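Local coordinates for MB2760 (Mycobacterium tuberculosis, PDB 2BNG), which hydrolyses long or bulky lipophilic epoxides in vitro, such as epoxystearic acid and cholesterol 5,6-oxide, to diols, its natural substrates being still unidentified, at residues 22-25 against 26-30; 58-61 against 62-66; 122-126 against 127-131. All coordinates share one frame; numbering follows the deposited sequence.

The three contacts lie on two helices and on the turn behind a catalytic strand. Contact 1 (22-25 with 26-30) and contact 2 (58-61 with 62-66) have centres about 14 Å apart, and they touch where L28 CD2 meets L64 CD1 at 3.6 Å, helix packed on helix. Contact 3 (122-126 with 127-131) lies across the centre of the chain from contact 1, with centres about 21 Å and nearest atoms about 6 Å apart; its centre is about 23 Å from that of contact 2. Contact 3 holds D122, the proton acceptor. The side chain of L25 comes within about 6 Å of those of D122 and D93, the proton donor, whereas L64 stays about 9 Å from D122.

Contact 1: residues 22-25 against 26-30; sequences EAFL and NALQN
The phenyl ring of F24 meets L28 obliquely: CZ of F24 stands 3.9 Å from CD1 of L28, and CE1 and CE2 also lie near the leucine's branch. At this ring W120, on strand 116-123, adds an edge-to-face stack, and L28 leans on the same tryptophan. CG anti to the backbone N (chi1 166°) carries the F24 ring straight out from the helix, and the side chain of L28 leans back along the axis to meet its CZ end. A second leucine completes the apolar cluster: CD2 of L25 approaches CD1 of L28 at 4.1 Å, so this one methyl of L28 is shared by its neighbours three and four residues back.

Beneath these side chains the backbone forms a regular run of i to i+4 bonds. N26 N donates to E22 O over 3.0 Å and almost straight, at 172°; L28 N reaches F24 O at 3.0 Å, and Q29 N reaches L25 O at 3.2 Å. The carboxamide of N26 lies over the preceding turn, but its ND2, although 3.1 Å from E22 O, is too poorly angled to bond there. Q29 is extended beyond CG and carries NE2 to V75 O on strand 72-83, linking the helix to the sheet by a polar bond.

F24, L25 and L28 thus form a buried face, with N26 on an exposed one. This is the amphipathic helix 13-30, packed against the curved mixed sheet of the limonene-1,2-epoxide hydrolase fold, with the side chain of L25 about 6 Å from those of the catalytic D93 and D122.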
ATOM      1  N   GLU C  22     -33.467   5.878  -3.785  1.00 34.74           N
ATOM      2  CA  GLU C  22     -32.572   5.881  -2.636  1.00 35.55           C
ATOM      3  C   GLU C  22     -32.349   7.287  -2.074  1.00 35.43           C
ATOM      4  O   GLU C  22     -32.416   7.497  -0.852  1.00 34.98           O
ATOM      5  CB  GLU C  22     -31.238   5.257  -3.000  1.00 36.55           C
ATOM      6  CG  GLU C  22     -31.295   3.767  -3.177  1.00 39.42           C
ATOM      7  CD  GLU C  22     -29.981   3.192  -3.691  1.00 43.57           C
ATOM      8  OE1 GLU C  22     -29.266   3.907  -4.438  1.00 48.33           O
ATOM      9  OE2 GLU C  22     -29.664   2.029  -3.348  1.00 46.86           O
ATOM     10  N   ALA C  23     -32.082   8.247  -2.962  1.00 35.68           N
ATOM     11  CA  ALA C  23     -31.920   9.649  -2.540  1.00 35.48           C
ATOM     12  C   ALA C  23     -33.193  10.138  -1.831  1.00 34.45           C
ATOM     13  O   ALA C  23     -33.122  10.767  -0.768  1.00 34.26           O
ATOM     14  CB  ALA C  23     -31.562  10.540  -3.706  1.00 35.89           C
ATOM     15  N   PHE C  24     -34.356   9.796  -2.378  1.00 33.49           N
ATOM     16  CA  PHE C  24     -35.591  10.222  -1.757  1.00 32.95           C
ATOM     17  C   PHE C  24     -35.812   9.650  -0.334  1.00 32.20           C
ATOM     18  O   PHE C  24     -36.142  10.379   0.589  1.00 31.56           O
ATOM     19  CB  PHE C  24     -36.788   9.940  -2.665  1.00 32.80           C
ATOM     20  CG  PHE C  24     -38.099  10.057  -1.963  1.00 31.41           C
ATOM     21  CD1 PHE C  24     -38.569  11.300  -1.562  1.00 29.88           C
ATOM     22  CD2 PHE C  24     -38.838   8.910  -1.664  1.00 30.44           C
ATOM     23  CE1 PHE C  24     -39.770  11.415  -0.884  1.00 32.02           C
ATOM     24  CE2 PHE C  24     -40.051   8.993  -0.997  1.00 32.04           C
ATOM     25  CZ  PHE C  24     -40.531  10.258  -0.599  1.00 32.45           C
ATOM     26  N   LEU C  25     -35.620   8.349  -0.173  1.00 32.18           N
ATOM     27  CA  LEU C  25     -35.794   7.694   1.126  1.00 32.11           C
ATOM     28  C   LEU C  25     -34.779   8.146   2.186  1.00 32.40           C
ATOM     29  O   LEU C  25     -35.159   8.354   3.346  1.00 32.02           O
ATOM     30  CB  LEU C  25     -35.832   6.171   0.971  1.00 31.60           C
ATOM     31  CG  LEU C  25     -37.069   5.677   0.191  1.00 32.13           C
ATOM     32  CD1 LEU C  25     -36.856   4.227  -0.254  1.00 31.49           C
ATOM     33  CD2 LEU C  25     -38.375   5.824   0.992  1.00 29.96           C
ATOM     34  N   ASN C  26     -33.519   8.346   1.795  1.00 32.77           N
ATOM     35  CA  ASN C  26     -32.555   8.953   2.709  1.00 33.32           C
ATOM     36  C   ASN C  26     -32.982  10.366   3.066  1.00 33.23           C
ATOM     37  O   ASN C  26     -32.874  10.781   4.216  1.00 33.48           O
ATOM     38  CB  ASN C  26     -31.115   8.912   2.167  1.00 34.47           C
ATOM     39  CG  ASN C  26     -30.534   7.483   2.143  1.00 36.98           C
ATOM     40  OD1 ASN C  26     -30.651   6.721   3.113  1.00 38.41           O
ATOM     41  ND2 ASN C  26     -29.922   7.120   1.028  1.00 38.79           N
ATOM     42  N   ALA C  27     -33.517  11.095   2.095  1.00 32.97           N
ATOM     43  CA  ALA C  27     -33.957  12.459   2.338  1.00 33.59           C
ATOM     44  C   ALA C  27     -35.055  12.541   3.389  1.00 33.55           C
ATOM     45  O   ALA C  27     -35.043  13.446   4.222  1.00 34.65           O
ATOM     46  CB  ALA C  27     -34.402  13.136   1.033  1.00 33.61           C
ATOM     47  N   LEU C  28     -35.998  11.598   3.354  1.00 33.41           N
ATOM     48  CA  LEU C  28     -37.048  11.496   4.367  1.00 33.69           C
ATOM     49  C   LEU C  28     -36.487  11.240   5.758  1.00 33.94           C
ATOM     50  O   LEU C  28     -36.873  11.892   6.731  1.00 34.46           O
ATOM     51  CB  LEU C  28     -37.986  10.349   4.053  1.00 32.93           C
ATOM     52  CG  LEU C  28     -39.151  10.480   3.101  1.00 34.74           C
ATOM     53  CD1 LEU C  28     -39.813   9.108   3.065  1.00 33.89           C
ATOM     54  CD2 LEU C  28     -40.133  11.555   3.550  1.00 35.74           C
ATOM     55  N   GLN C  29     -35.598  10.261   5.845  1.00 34.46           N
ATOM     56  CA  GLN C  29     -34.962   9.900   7.096  1.00 36.00           C
ATOM     57  C   GLN C  29     -34.162  11.102   7.624  1.00 37.01           C
ATOM     58  O   GLN C  29     -34.198  11.405   8.813  1.00 37.44           O
ATOM     59  CB  GLN C  29     -34.069   8.662   6.891  1.00 35.70           C
ATOM     60  CG  GLN C  29     -33.285   8.301   8.133  1.00 37.97           C
ATOM     61  CD  GLN C  29     -32.725   6.892   8.143  1.00 39.68           C
ATOM     62  OE1 GLN C  29     -32.102   6.520   9.103  1.00 42.47           O
ATOM     63  NE2 GLN C  29     -32.959   6.109   7.104  1.00 39.47           N
ATOM     64  N   ASN C  30     -33.479  11.803   6.720  1.00 37.98           N
ATOM     65  CA  ASN C  30     -32.586  12.904   7.094  1.00 39.60           C
ATOM     66  C   ASN C  30     -33.293  14.246   7.265  1.00 40.24           C
ATOM     67  O   ASN C  30     -32.666  15.250   7.644  1.00 40.58           O
ATOM     68  CB  ASN C  30     -31.460  13.077   6.065  1.00 40.25           C
ATOM     69  CG  ASN C  30     -30.474  11.941   6.075  1.00 41.35           C
ATOM     70  OD1 ASN C  30     -30.387  11.149   7.018  1.00 41.41           O
ATOM     71  ND2 ASN C  30     -29.724  11.851   5.005  1.00 44.07           N
TER

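Contact 2: residues 58-61 against 62-66; sequences RRTA and TLLRR
T60 and L64 lie side by side and point the same way on helix 57-65, an amphipathic helix of the limonene-1,2-epoxide hydrolase fold, one turn apart on its buried face. CG2 of T60 meets CD1 of L64 at 4.0 Å. The methyl of T60 is available for this because chi1 of -61° puts CG2 anti to the backbone N and leaves OG1 to bond back to G56 O. Both residues are buried, with T60 against I54, L44 and Y46 of the sheet. A61, also buried, faces D37 of helix 33-39, and R65 runs out from the same region, its chain bent at chi3, to put NH2 into salt bridges with D37 and D34. Along this packed side L64 N donates to T60 O at 3.0 Å and R65 N to A61 O at 2.9 Å.

The opposite character belongs to R58, R59, T62 and L63, which are exposed; the side chains of R58 and R59 point away from the following turn. What joins the turns here is mainly backbone, with L63 N bonded to R59 O. Around R58 the oxygen is shared: T62 N reaches it over 3.1 Å from above the carbonyl plane, 37° out of it, and the hydroxyl of T62, placed between its own backbone N and carbonyl carbon, adds a weak bond from OG1 to R58 O at 3.3 Å.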
ATOM      1  N   ARG C  58     -46.601  18.269  -4.445  1.00 44.64           N
ATOM      2  CA  ARG C  58     -46.556  19.387  -3.497  1.00 45.82           C
ATOM      3  C   ARG C  58     -47.355  19.249  -2.244  1.00 45.16           C
ATOM      4  O   ARG C  58     -46.939  19.701  -1.184  1.00 44.93           O
ATOM      5  CB  ARG C  58     -47.096  20.604  -4.143  1.00 48.17           C
ATOM      6  CG  ARG C  58     -46.138  21.094  -4.987  1.00 49.74           C
ATOM      7  CD  ARG C  58     -46.858  21.956  -5.781  1.00 55.29           C
ATOM      8  NE  ARG C  58     -45.969  22.232  -6.774  1.00 59.35           N
ATOM      9  CZ  ARG C  58     -44.859  22.759  -6.426  1.00 59.08           C
ATOM     10  NH1 ARG C  58     -44.624  23.043  -5.153  1.00 58.13           N
ATOM     11  NH2 ARG C  58     -44.043  22.990  -7.363  1.00 59.14           N
ATOM     12  N   ARG C  59     -48.534  18.680  -2.385  1.00 45.03           N
ATOM     13  CA  ARG C  59     -49.345  18.442  -1.239  1.00 45.14           C
ATOM     14  C   ARG C  59     -48.700  17.379  -0.337  1.00 42.78           C
ATOM     15  O   ARG C  59     -48.710  17.535   0.885  1.00 42.27           O
ATOM     16  CB  ARG C  59     -50.743  18.065  -1.696  1.00 46.35           C
ATOM     17  CG  ARG C  59     -51.661  17.719  -0.589  1.00 49.75           C
ATOM     18  CD  ARG C  59     -53.064  18.047  -0.971  1.00 57.38           C
ATOM     19  NE  ARG C  59     -53.962  16.960  -0.652  1.00 61.88           N
ATOM     20  CZ  ARG C  59     -54.900  16.490  -1.466  1.00 64.99           C
ATOM     21  NH1 ARG C  59     -55.117  17.011  -2.634  1.00 66.35           N
ATOM     22  NH2 ARG C  59     -55.659  15.502  -1.103  1.00 64.43           N
ATOM     23  N   THR C  60     -48.124  16.329  -0.944  1.00 41.18           N
ATOM     24  CA  THR C  60     -47.413  15.278  -0.188  1.00 39.03           C
ATOM     25  C   THR C  60     -46.126  15.820   0.447  1.00 38.61           C
ATOM     26  O   THR C  60     -45.838  15.542   1.621  1.00 37.29           O
ATOM     27  CB  THR C  60     -47.091  14.048  -1.074  1.00 38.41           C
ATOM     28  OG1 THR C  60     -48.315  13.477  -1.547  1.00 38.13           O
ATOM     29  CG2 THR C  60     -46.303  12.987  -0.300  1.00 34.76           C
ATOM     30  N   ALA C  61     -45.380  16.603  -0.338  1.00 39.24           N
ATOM     31  CA  ALA C  61     -44.136  17.218   0.111  1.00 39.23           C
ATOM     32  C   ALA C  61     -44.327  18.101   1.345  1.00 40.03           C
ATOM     33  O   ALA C  61     -43.537  18.005   2.291  1.00 39.28           O
ATOM     34  CB  ALA C  61     -43.475  17.985  -1.007  1.00 39.85           C
ATOM     35  N   THR C  62     -45.373  18.938   1.354  1.00 41.44           N
ATOM     36  CA  THR C  62     -45.578  19.809   2.521  1.00 42.48           C
ATOM     37  C   THR C  62     -46.211  19.069   3.706  1.00 42.08           C
ATOM     38  O   THR C  62     -45.965  19.418   4.865  1.00 42.05           O
ATOM     39  CB  THR C  62     -46.275  21.201   2.221  1.00 44.52           C
ATOM     40  OG1 THR C  62     -47.614  21.017   1.797  1.00 44.49           O
ATOM     41  CG2 THR C  62     -45.607  21.924   1.118  1.00 44.97           C
ATOM     42  N   LEU C  63     -46.990  18.029   3.421  1.00 41.77           N
ATOM     43  CA  LEU C  63     -47.471  17.139   4.483  1.00 41.76           C
ATOM     44  C   LEU C  63     -46.295  16.531   5.256  1.00 40.64           C
ATOM     45  O   LEU C  63     -46.263  16.566   6.495  1.00 40.16           O
ATOM     46  CB  LEU C  63     -48.318  16.017   3.901  1.00 41.52           C
ATOM     47  CG  LEU C  63     -49.232  15.358   4.916  1.00 44.18           C
ATOM     48  CD1 LEU C  63     -50.420  16.258   5.229  1.00 47.40           C
ATOM     49  CD2 LEU C  63     -49.719  14.039   4.385  1.00 45.45           C
ATOM     50  N   LEU C  64     -45.336  15.988   4.500  1.00 39.80           N
ATOM     51  CA  LEU C  64     -44.145  15.393   5.069  1.00 39.46           C
ATOM     52  C   LEU C  64     -43.286  16.423   5.790  1.00 40.55           C
ATOM     53  O   LEU C  64     -42.825  16.183   6.911  1.00 40.27           O
ATOM     54  CB  LEU C  64     -43.330  14.672   3.993  1.00 38.60           C
ATOM     55  CG  LEU C  64     -43.971  13.400   3.415  1.00 38.53           C
ATOM     56  CD1 LEU C  64     -43.194  12.934   2.194  1.00 38.33           C
ATOM     57  CD2 LEU C  64     -44.110  12.276   4.450  1.00 35.68           C
ATOM     58  N   ARG C  65     -43.094  17.579   5.162  1.00 41.90           N
ATOM     59  CA  ARG C  65     -42.375  18.669   5.797  1.00 43.56           C
ATOM     60  C   ARG C  65     -42.992  19.035   7.144  1.00 44.23           C
ATOM     61  O   ARG C  65     -42.275  19.297   8.113  1.00 44.51           O
ATOM     62  CB  ARG C  65     -42.304  19.893   4.881  1.00 44.55           C
ATOM     63  CG  ARG C  65     -41.515  21.064   5.464  1.00 46.19           C
ATOM     64  CD  ARG C  65     -41.588  22.305   4.563  1.00 48.02           C
ATOM     65  NE  ARG C  65     -40.874  22.079   3.302  1.00 49.26           N
ATOM     66  CZ  ARG C  65     -39.582  22.350   3.098  1.00 50.58           C
ATOM     67  NH1 ARG C  65     -38.840  22.873   4.077  1.00 49.20           N
ATOM     68  NH2 ARG C  65     -39.025  22.095   1.909  1.00 50.91           N
ATOM     69  N   ARG C  66     -44.316  19.029   7.213  1.00 45.08           N
ATOM     70  CA  ARG C  66     -44.986  19.454   8.428  1.00 46.21           C
ATOM     71  C   ARG C  66     -44.968  18.428   9.541  1.00 46.13           C
ATOM     72  O   ARG C  66     -45.378  18.714  10.658  1.00 46.87           O
ATOM     73  CB  ARG C  66     -46.384  19.955   8.131  1.00 46.90           C
ATOM     74  CG  ARG C  66     -46.287  21.306   7.535  1.00 47.80           C
ATOM     75  CD  ARG C  66     -47.590  21.880   7.271  1.00 47.85           C
ATOM     76  NE  ARG C  66     -47.380  23.121   6.566  1.00 47.82           N
ATOM     77  CZ  ARG C  66     -48.343  23.745   5.941  1.00 48.41           C
ATOM     78  NH1 ARG C  66     -49.511  23.198   6.012  1.00 47.45           N
ATOM     79  NH2 ARG C  66     -48.156  24.876   5.275  1.00 48.27           N
TER

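Contact 3: residues 122-126 against 127-131; sequences DYFDV and YDMFK
The chain leaves strand 116-123, stays extended through D125 and becomes helical from V126, the first bonds of helix 126-139 running from M129 N to D125 O at 3.0 Å and from F130 N to V126 O at 2.7 Å. D125 sits at the N-cap, and its carboxylate reaches forward to the first turn because CG is anti to the backbone N (chi1 164°). Its two oxygens divide the work. OD1 takes a weak bond from Y127 N over 3.0 Å, and OD2 accepts D128 N at 3.2 Å from well above the carboxylate plane, 82° out of it. The helix end would be expected to favour this negative charge. OD1 also receives V126 N of the second subunit, and the matching bond joins the other D125 to V126 here, a reciprocal pair between the two subunits.

The side chain of Y127 lies alongside D125: OD2 of D125 lies at the edge of the Y127 ring, near its plane, 3.8 Å from CD2 of Y127, with the carboxylate turned 43° from the ring. One ring face carries CE of K131, 3.6 Å above the plane and offset toward the rim. CE of M129, a selenomethionine, meets CD2 of F124 at 3.3 Å, obliquely to the ring.

A water accepts from D125 N and donates to D128 OD2 over 2.7 Å, and that same oxygen accepts W105 N from strand 100-113. An Asp N-cap starts the C-terminal helix directly after the strand bearing the catalytic D122, and helps to form the interface with the second subunit.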
ATOM      1  N   ASP C 122     -46.542   2.151  -0.828  1.00 25.42           N
ATOM      2  CA  ASP C 122     -45.939   1.371   0.255  1.00 25.11           C
ATOM      3  C   ASP C 122     -46.912   0.300   0.729  1.00 25.52           C
ATOM      4  O   ASP C 122     -48.094   0.584   0.974  1.00 25.79           O
ATOM      5  CB  ASP C 122     -45.497   2.284   1.406  1.00 24.55           C
ATOM      6  CG  ASP C 122     -44.078   2.862   1.211  1.00 26.35           C
ATOM      7  OD1 ASP C 122     -43.309   2.415   0.325  1.00 27.52           O
ATOM      8  OD2 ASP C 122     -43.703   3.780   1.968  1.00 28.42           O
ATOM      9  N   TYR C 123     -46.394  -0.919   0.840  1.00 25.61           N
ATOM     10  CA  TYR C 123     -47.116  -2.087   1.317  1.00 26.70           C
ATOM     11  C   TYR C 123     -46.608  -2.481   2.707  1.00 27.57           C
ATOM     12  O   TYR C 123     -45.405  -2.527   2.943  1.00 27.84           O
ATOM     13  CB  TYR C 123     -46.829  -3.278   0.404  1.00 26.65           C
ATOM     14  CG  TYR C 123     -47.425  -3.238  -0.980  1.00 26.15           C
ATOM     15  CD1 TYR C 123     -46.709  -2.698  -2.054  1.00 24.34           C
ATOM     16  CD2 TYR C 123     -48.707  -3.779  -1.234  1.00 25.43           C
ATOM     17  CE1 TYR C 123     -47.255  -2.695  -3.349  1.00 25.14           C
ATOM     18  CE2 TYR C 123     -49.252  -3.782  -2.518  1.00 25.06           C
ATOM     19  CZ  TYR C 123     -48.517  -3.242  -3.559  1.00 27.11           C
ATOM     20  OH  TYR C 123     -49.049  -3.225  -4.812  1.00 29.56           O
ATOM     21  N   PHE C 124     -47.526  -2.830   3.602  1.00 28.65           N
ATOM     22  CA  PHE C 124     -47.169  -3.349   4.923  1.00 29.27           C
ATOM     23  C   PHE C 124     -48.352  -4.158   5.465  1.00 30.05           C
ATOM     24  O   PHE C 124     -49.434  -4.149   4.870  1.00 29.72           O
ATOM     25  CB  PHE C 124     -46.827  -2.209   5.899  1.00 29.73           C
ATOM     26  CG  PHE C 124     -47.815  -1.103   5.887  1.00 30.78           C
ATOM     27  CD1 PHE C 124     -47.604   0.016   5.109  1.00 33.16           C
ATOM     28  CD2 PHE C 124     -48.969  -1.188   6.641  1.00 34.28           C
ATOM     29  CE1 PHE C 124     -48.521   1.051   5.093  1.00 36.00           C
ATOM     30  CE2 PHE C 124     -49.901  -0.172   6.633  1.00 36.44           C
ATOM     31  CZ  PHE C 124     -49.687   0.948   5.858  1.00 35.57           C
ATOM     32  N   ASP C 125     -48.144  -4.819   6.609  1.00 30.37           N
ATOM     33  CA  ASP C 125     -49.123  -5.731   7.228  1.00 31.11           C
ATOM     34  C   ASP C 125     -49.564  -5.156   8.588  1.00 31.77           C
ATOM     35  O   ASP C 125     -48.726  -4.763   9.397  1.00 31.39           O
ATOM     36  CB  ASP C 125     -48.444  -7.102   7.342  1.00 31.25           C
ATOM     37  CG  ASP C 125     -49.129  -8.070   8.291  1.00 33.16           C
ATOM     38  OD1 ASP C 125     -50.369  -8.089   8.410  1.00 33.35           O
ATOM     39  OD2 ASP C 125     -48.398  -8.891   8.900  1.00 34.72           O
ATOM     40  N   VAL C 126     -50.874  -5.091   8.836  1.00 32.61           N
ATOM     41  CA  VAL C 126     -51.352  -4.525  10.104  1.00 33.67           C
ATOM     42  C   VAL C 126     -50.898  -5.391  11.263  1.00 34.21           C
ATOM     43  O   VAL C 126     -50.637  -4.887  12.346  1.00 34.72           O
ATOM     44  CB  VAL C 126     -52.908  -4.297  10.182  1.00 34.76           C
ATOM     45  CG1 VAL C 126     -53.395  -3.440   9.020  1.00 33.84           C
ATOM     46  CG2 VAL C 126     -53.645  -5.613  10.194  1.00 36.41           C
ATOM     47  N   TYR C 127     -50.798  -6.692  11.034  1.00 34.55           N
ATOM     48  CA  TYR C 127     -50.347  -7.579  12.092  1.00 36.14           C
ATOM     49  C   TYR C 127     -48.893  -7.285  12.548  1.00 35.02           C
ATOM     50  O   TYR C 127     -48.615  -7.092  13.744  1.00 34.80           O
ATOM     51  CB  TYR C 127     -50.534  -9.014  11.640  1.00 37.98           C
ATOM     52  CG  TYR C 127     -49.961 -10.065  12.545  1.00 40.44           C
ATOM     53  CD1 TYR C 127     -50.438 -10.249  13.843  1.00 42.37           C
ATOM     54  CD2 TYR C 127     -48.955 -10.905  12.082  1.00 42.36           C
ATOM     55  CE1 TYR C 127     -49.908 -11.241  14.668  1.00 44.29           C
ATOM     56  CE2 TYR C 127     -48.425 -11.910  12.886  1.00 44.40           C
ATOM     57  CZ  TYR C 127     -48.903 -12.064  14.181  1.00 45.18           C
ATOM     58  OH  TYR C 127     -48.374 -13.050  14.976  1.00 47.55           O
ATOM     59  N   ASP C 128     -47.987  -7.233  11.572  1.00 33.40           N
ATOM     60  CA  ASP C 128     -46.608  -6.864  11.790  1.00 32.90           C
ATOM     61  C   ASP C 128     -46.516  -5.500  12.451  1.00 33.02           C
ATOM     62  O   ASP C 128     -45.699  -5.310  13.333  1.00 33.54           O
ATOM     63  CB  ASP C 128     -45.856  -6.863  10.457  1.00 31.91           C
ATOM     64  CG  ASP C 128     -44.408  -6.485  10.611  1.00 30.83           C
ATOM     65  OD1 ASP C 128     -43.665  -7.247  11.237  1.00 33.46           O
ATOM     66  OD2 ASP C 128     -43.996  -5.434  10.109  1.00 28.34           O
HETATM   67  N   MSE C 129     -47.366  -4.565  12.030  1.00 33.01           N
HETATM   68  CA  MSE C 129     -47.393  -3.227  12.596  1.00 33.67           C
HETATM   69  C   MSE C 129     -47.872  -3.253  14.043  1.00 34.78           C
HETATM   70  O   MSE C 129     -47.342  -2.550  14.911  1.00 34.94           O
HETATM   71  CB  MSE C 129     -48.303  -2.316  11.774  1.00 33.45           C
HETATM   72  CG  MSE C 129     -48.438  -0.921  12.373  1.00 35.08           C
HETATM   73 SE   MSE C 129     -47.240   0.177  11.519  0.43 38.06          SE
HETATM   74  CE  MSE C 129     -48.040  -0.218   9.640  1.00 31.53           C
ATOM     75  N   PHE C 130     -48.900  -4.048  14.289  1.00 36.07           N
ATOM     76  CA  PHE C 130     -49.449  -4.195  15.623  1.00 37.58           C
ATOM     77  C   PHE C 130     -48.382  -4.785  16.555  1.00 38.22           C
ATOM     78  O   PHE C 130     -48.195  -4.318  17.689  1.00 38.53           O
ATOM     79  CB  PHE C 130     -50.728  -5.043  15.601  1.00 38.63           C
ATOM     80  CG  PHE C 130     -51.342  -5.232  16.955  1.00 41.38           C
ATOM     81  CD1 PHE C 130     -51.904  -4.150  17.644  1.00 43.57           C
ATOM     82  CD2 PHE C 130     -51.333  -6.479  17.566  1.00 43.48           C
ATOM     83  CE1 PHE C 130     -52.461  -4.325  18.937  1.00 46.53           C
ATOM     84  CE2 PHE C 130     -51.884  -6.667  18.837  1.00 45.92           C
ATOM     85  CZ  PHE C 130     -52.448  -5.593  19.529  1.00 46.29           C
ATOM     86  N   LYS C 131     -47.647  -5.778  16.057  1.00 38.06           N
ATOM     87  CA  LYS C 131     -46.512  -6.331  16.797  1.00 38.88           C
ATOM     88  C   LYS C 131     -45.417  -5.306  17.049  1.00 38.06           C
ATOM     89  O   LYS C 131     -44.797  -5.314  18.116  1.00 39.03           O
ATOM     90  CB  LYS C 131     -45.917  -7.547  16.085  1.00 38.60           C
ATOM     91  CG  LYS C 131     -46.720  -8.815  16.289  1.00 40.23           C
ATOM     92  CD  LYS C 131     -46.035 -10.041  15.682  1.00 40.94           C
ATOM     93  CE  LYS C 131     -45.800  -9.871  14.187  1.00 40.51           C
ATOM     94  NZ  LYS C 131     -44.910 -10.942  13.679  1.00 41.14           N
TER
HETATM   95  O   HOH W   1     -45.375  -4.416   8.058  1.00 22.42           O